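Local coordinates for protein carboxylesterase (Ferroplasma acidiphilum, PDB 3WJ2) that probably hydrolyses carboxylic esters, as an acid-adapted carboxylesterase of the alpha/beta-hydrolase fold, at residues Y95-F101 against A284-E288. Numbering follows the deposited sequence.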
ATOM      1  N   TYR B  95     -14.478  22.210 -21.265  1.00 12.95           N
ATOM      2  CA  TYR B  95     -13.055  21.988 -21.302  1.00 12.17           C
ATOM      3  C   TYR B  95     -12.279  23.147 -21.859  1.00 13.24           C
ATOM      4  O   TYR B  95     -11.093  23.017 -21.968  1.00 14.57           O
ATOM      5  CB  TYR B  95     -12.739  20.622 -22.145  1.00 11.15           C
ATOM      6  CG  TYR B  95     -12.814  19.451 -21.136  1.00  9.82           C
ATOM      7  CD1 TYR B  95     -14.015  19.063 -20.589  1.00 12.50           C
ATOM      8  CD2 TYR B  95     -11.608  18.765 -20.786  1.00 10.84           C
ATOM      9  CE1 TYR B  95     -14.073  17.965 -19.594  1.00 11.31           C
ATOM     10  CE2 TYR B  95     -11.711  17.725 -19.872  1.00  9.99           C
ATOM     11  CZ  TYR B  95     -12.869  17.372 -19.274  1.00  9.87           C
ATOM     12  OH  TYR B  95     -12.914  16.365 -18.349  1.00 13.42           O
ATOM     13  N   ASP B  96     -12.910  24.262 -22.244  1.00 13.48           N
ATOM     14  CA  ASP B  96     -12.151  25.198 -22.986  1.00 14.05           C
ATOM     15  C   ASP B  96     -10.984  25.867 -22.195  1.00 11.06           C
ATOM     16  O   ASP B  96      -9.882  26.062 -22.738  1.00 12.53           O
ATOM     17  CB  ASP B  96     -13.216  26.271 -23.437  1.00 14.34           C
ATOM     18  CG  ASP B  96     -12.636  27.272 -24.459  1.00 14.67           C
ATOM     19  OD1 ASP B  96     -12.434  26.942 -25.660  1.00 17.78           O
ATOM     20  OD2 ASP B  96     -12.287  28.392 -23.949  1.00 18.29           O
ATOM     21  N   ASN B  97     -11.193  26.198 -20.914  1.00 14.65           N
ATOM     22  CA  ASN B  97     -10.127  26.827 -20.115  1.00 14.24           C
ATOM     23  C   ASN B  97      -8.909  25.802 -20.061  1.00 11.97           C
ATOM     24  O   ASN B  97      -7.784  26.220 -20.296  1.00 13.38           O
ATOM     25  CB  ASN B  97     -10.522  27.130 -18.683  1.00 15.57           C
ATOM     26  CG  ASN B  97     -11.304  28.461 -18.567  1.00 19.78           C
ATOM     27  OD1 ASN B  97     -11.792  28.987 -19.596  1.00 22.24           O
ATOM     28  ND2 ASN B  97     -11.417  28.966 -17.372  1.00 24.12           N
ATOM     29  N   TYR B  98      -9.242  24.524 -19.855  1.00 15.10           N
ATOM     30  CA  TYR B  98      -8.182  23.530 -19.721  1.00 13.73           C
ATOM     31  C   TYR B  98      -7.424  23.296 -21.052  1.00 11.47           C
ATOM     32  O   TYR B  98      -6.203  23.261 -21.110  1.00 13.34           O
ATOM     33  CB  TYR B  98      -8.827  22.256 -19.227  1.00 10.90           C
ATOM     34  CG  TYR B  98      -7.887  21.028 -19.232  1.00 11.21           C
ATOM     35  CD1 TYR B  98      -7.018  20.799 -18.171  1.00 12.36           C
ATOM     36  CD2 TYR B  98      -8.150  20.093 -20.199  1.00 13.50           C
ATOM     37  CE1 TYR B  98      -6.166  19.628 -18.244  1.00 13.18           C
ATOM     38  CE2 TYR B  98      -7.379  18.969 -20.251  1.00 12.59           C
ATOM     39  CZ  TYR B  98      -6.497  18.759 -19.263  1.00 14.01           C
ATOM     40  OH  TYR B  98      -5.722  17.596 -19.207  1.00 15.48           O
ATOM     41  N   CYS B  99      -8.160  23.177 -22.176  1.00 11.32           N
ATOM     42  CA  CYS B  99      -7.522  23.011 -23.449  1.00 12.00           C
ATOM     43  C   CYS B  99      -6.640  24.176 -23.875  1.00 13.94           C
ATOM     44  O   CYS B  99      -5.591  24.019 -24.405  1.00 13.12           O
ATOM     45  CB  CYS B  99      -8.547  22.669 -24.512  1.00 13.39           C
ATOM     46  SG  CYS B  99      -9.082  20.900 -24.324  1.00 16.95           S
ATOM     47  N   ARG B 100      -7.155  25.391 -23.591  1.00 15.83           N
ATOM     48  CA  ARG B 100      -6.284  26.561 -23.723  1.00 17.14           C
ATOM     49  C   ARG B 100      -4.959  26.466 -22.946  1.00 15.30           C
ATOM     50  O   ARG B 100      -3.917  26.730 -23.507  1.00 15.76           O
ATOM     51  CB  ARG B 100      -7.051  27.817 -23.269  1.00 16.45           C
ATOM     52  CG  ARG B 100      -8.153  28.262 -24.306  1.00 17.12           C
ATOM     53  CD  ARG B 100      -8.960  29.262 -23.532  1.00 18.33           C
ATOM     54  NE  ARG B 100      -9.957  29.914 -24.390  1.00 18.04           N
ATOM     55  CZ  ARG B 100      -9.769  31.067 -25.048  1.00 25.18           C
ATOM     56  NH1 ARG B 100      -8.621  31.765 -25.004  1.00 20.51           N
ATOM     57  NH2 ARG B 100     -10.781  31.522 -25.807  1.00 23.00           N
ATOM     58  N   PHE B 101      -5.035  26.025 -21.684  1.00 14.00           N
ATOM     59  CA  PHE B 101      -3.845  25.840 -20.908  1.00 13.44           C
ATOM     60  C   PHE B 101      -2.923  24.779 -21.466  1.00 13.23           C
ATOM     61  O   PHE B 101      -1.735  24.992 -21.543  1.00 13.71           O
ATOM     62  CB  PHE B 101      -4.288  25.505 -19.465  1.00 15.40           C
ATOM     63  CG  PHE B 101      -3.121  25.363 -18.494  1.00 17.57           C
ATOM     64  CD1 PHE B 101      -2.415  26.512 -18.077  1.00 22.07           C
ATOM     65  CD2 PHE B 101      -2.714  24.131 -18.006  1.00 23.65           C
ATOM     66  CE1 PHE B 101      -1.387  26.429 -17.166  1.00 24.45           C
ATOM     67  CE2 PHE B 101      -1.633  24.044 -17.113  1.00 21.60           C
ATOM     68  CZ  PHE B 101      -0.981  25.203 -16.687  1.00 19.25           C
ATOM     69  N   ALA B 284      -6.230  17.181 -13.102  1.00 11.34           N
ATOM     70  CA  ALA B 284      -5.742  17.987 -14.226  1.00 11.13           C
ATOM     71  C   ALA B 284      -6.725  19.109 -14.571  1.00 11.87           C
ATOM     72  O   ALA B 284      -6.208  20.197 -14.855  1.00 11.73           O
ATOM     73  CB  ALA B 284      -5.499  17.077 -15.418  1.00 13.68           C
ATOM     74  N   THR B 285      -8.002  18.795 -14.583  1.00 13.34           N
ATOM     75  CA  THR B 285      -8.983  19.817 -14.946  1.00 15.01           C
ATOM     76  C   THR B 285      -9.153  20.709 -13.720  1.00 14.88           C
ATOM     77  O   THR B 285      -9.818  21.778 -13.872  1.00 16.50           O
ATOM     78  CB  THR B 285     -10.214  19.222 -15.521  1.00 16.00           C
ATOM     79  OG1 THR B 285     -10.673  18.137 -14.725  1.00 15.15           O
ATOM     80  CG2 THR B 285      -9.986  18.761 -16.983  1.00 18.45           C
ATOM     81  N   ASP B 286      -8.610  20.329 -12.563  1.00 14.28           N
ATOM     82  CA  ASP B 286      -8.583  21.256 -11.378  1.00 13.48           C
ATOM     83  C   ASP B 286      -7.380  22.175 -11.349  1.00 15.70           C
ATOM     84  O   ASP B 286      -7.037  22.712 -10.292  1.00 17.00           O
ATOM     85  CB  ASP B 286      -8.590  20.411 -10.127  1.00 12.73           C
ATOM     86  CG  ASP B 286      -9.826  19.615  -9.962  1.00 14.93           C
ATOM     87  OD1 ASP B 286     -10.893  19.899 -10.543  1.00 18.39           O
ATOM     88  OD2 ASP B 286      -9.752  18.576  -9.178  1.00 17.17           O
ATOM     89  N   PHE B 287      -6.690  22.399 -12.460  1.00 13.91           N
ATOM     90  CA  PHE B 287      -5.487  23.148 -12.496  1.00 13.92           C
ATOM     91  C   PHE B 287      -5.618  24.621 -11.999  1.00 15.51           C
ATOM     92  O   PHE B 287      -4.600  25.226 -11.703  1.00 18.76           O
ATOM     93  CB  PHE B 287      -4.808  23.181 -13.881  1.00 16.65           C
ATOM     94  CG  PHE B 287      -5.562  24.060 -14.877  1.00 14.26           C
ATOM     95  CD1 PHE B 287      -5.005  25.285 -15.262  1.00 18.75           C
ATOM     96  CD2 PHE B 287      -6.807  23.655 -15.355  1.00 15.84           C
ATOM     97  CE1 PHE B 287      -5.773  26.074 -16.206  1.00 17.31           C
ATOM     98  CE2 PHE B 287      -7.601  24.423 -16.249  1.00 16.31           C
ATOM     99  CZ  PHE B 287      -7.039  25.634 -16.685  1.00 16.91           C
ATOM    100  N   GLU B 288      -6.854  25.085 -11.968  1.00 16.03           N
ATOM    101  CA  GLU B 288      -6.989  26.486 -11.503  1.00 19.12           C
ATOM    102  C   GLU B 288      -7.127  26.525 -10.001  1.00 21.34           C
ATOM    103  O   GLU B 288      -7.181  27.631  -9.418  1.00 24.50           O
ATOM    104  CB  GLU B 288      -8.230  27.094 -12.189  1.00 19.83           C
ATOM    105  CG  GLU B 288      -8.044  27.249 -13.663  1.00 22.89           C
ATOM    106  CD  GLU B 288      -9.385  27.339 -14.435  1.00 29.30           C
ATOM    107  OE1 GLU B 288     -10.329  26.538 -14.155  1.00 37.21           O
ATOM    108  OE2 GLU B 288      -9.499  28.175 -15.360  1.00 24.78           O
TER
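Phe287 lays its ring over that of Phe101 in an offset stack, centroids 4.7 Å apart and planes 24° from parallel. A flat, apolar ring suits this place because it can also lie close against the helix backbone: CE2 of Phe287 comes within 3.6 Å of CA of Tyr98, and CZ of Phe287 within 3.7 Å of O of Asn97. One turn nearer the helix start, CG2 of Thr285 sits over a face of the Tyr98 ring, 3.8 Å from the centroid, a CH-pi contact. CG2 of Thr285 also reaches CE2 of Tyr95 at 3.5 Å; threonine thus offers the rings a methyl while its OG1 is hydrogen-bonded to O of Gly282. Ala284, with its short side chain, lets CE1 of Tyr98 come 3.9 Å from its CB. The hydroxyls find partners elsewhere, Tyr98 with Tyr81 and Tyr95 with Asp155, which directly precedes Ser156 of the probable nucleophile elbow. With two amide hydrogens, Asn97 ND2 can serve both Glu288 OE2, at 2.9 Å, and Gly45 O. The contact joins the start of helix 96-106 to the loop between strand 271-280 and helix 291-303; Val297 of the latter helix also borders Phe101. In alpha/beta-hydrolases the loop after the last strand normally carries the catalytic histidine, as probably here. The interface therefore holds mainly by the fit of rings and methyls, its one direct hydrogen bond being amide to carboxyl oxygen, not a salt bridge.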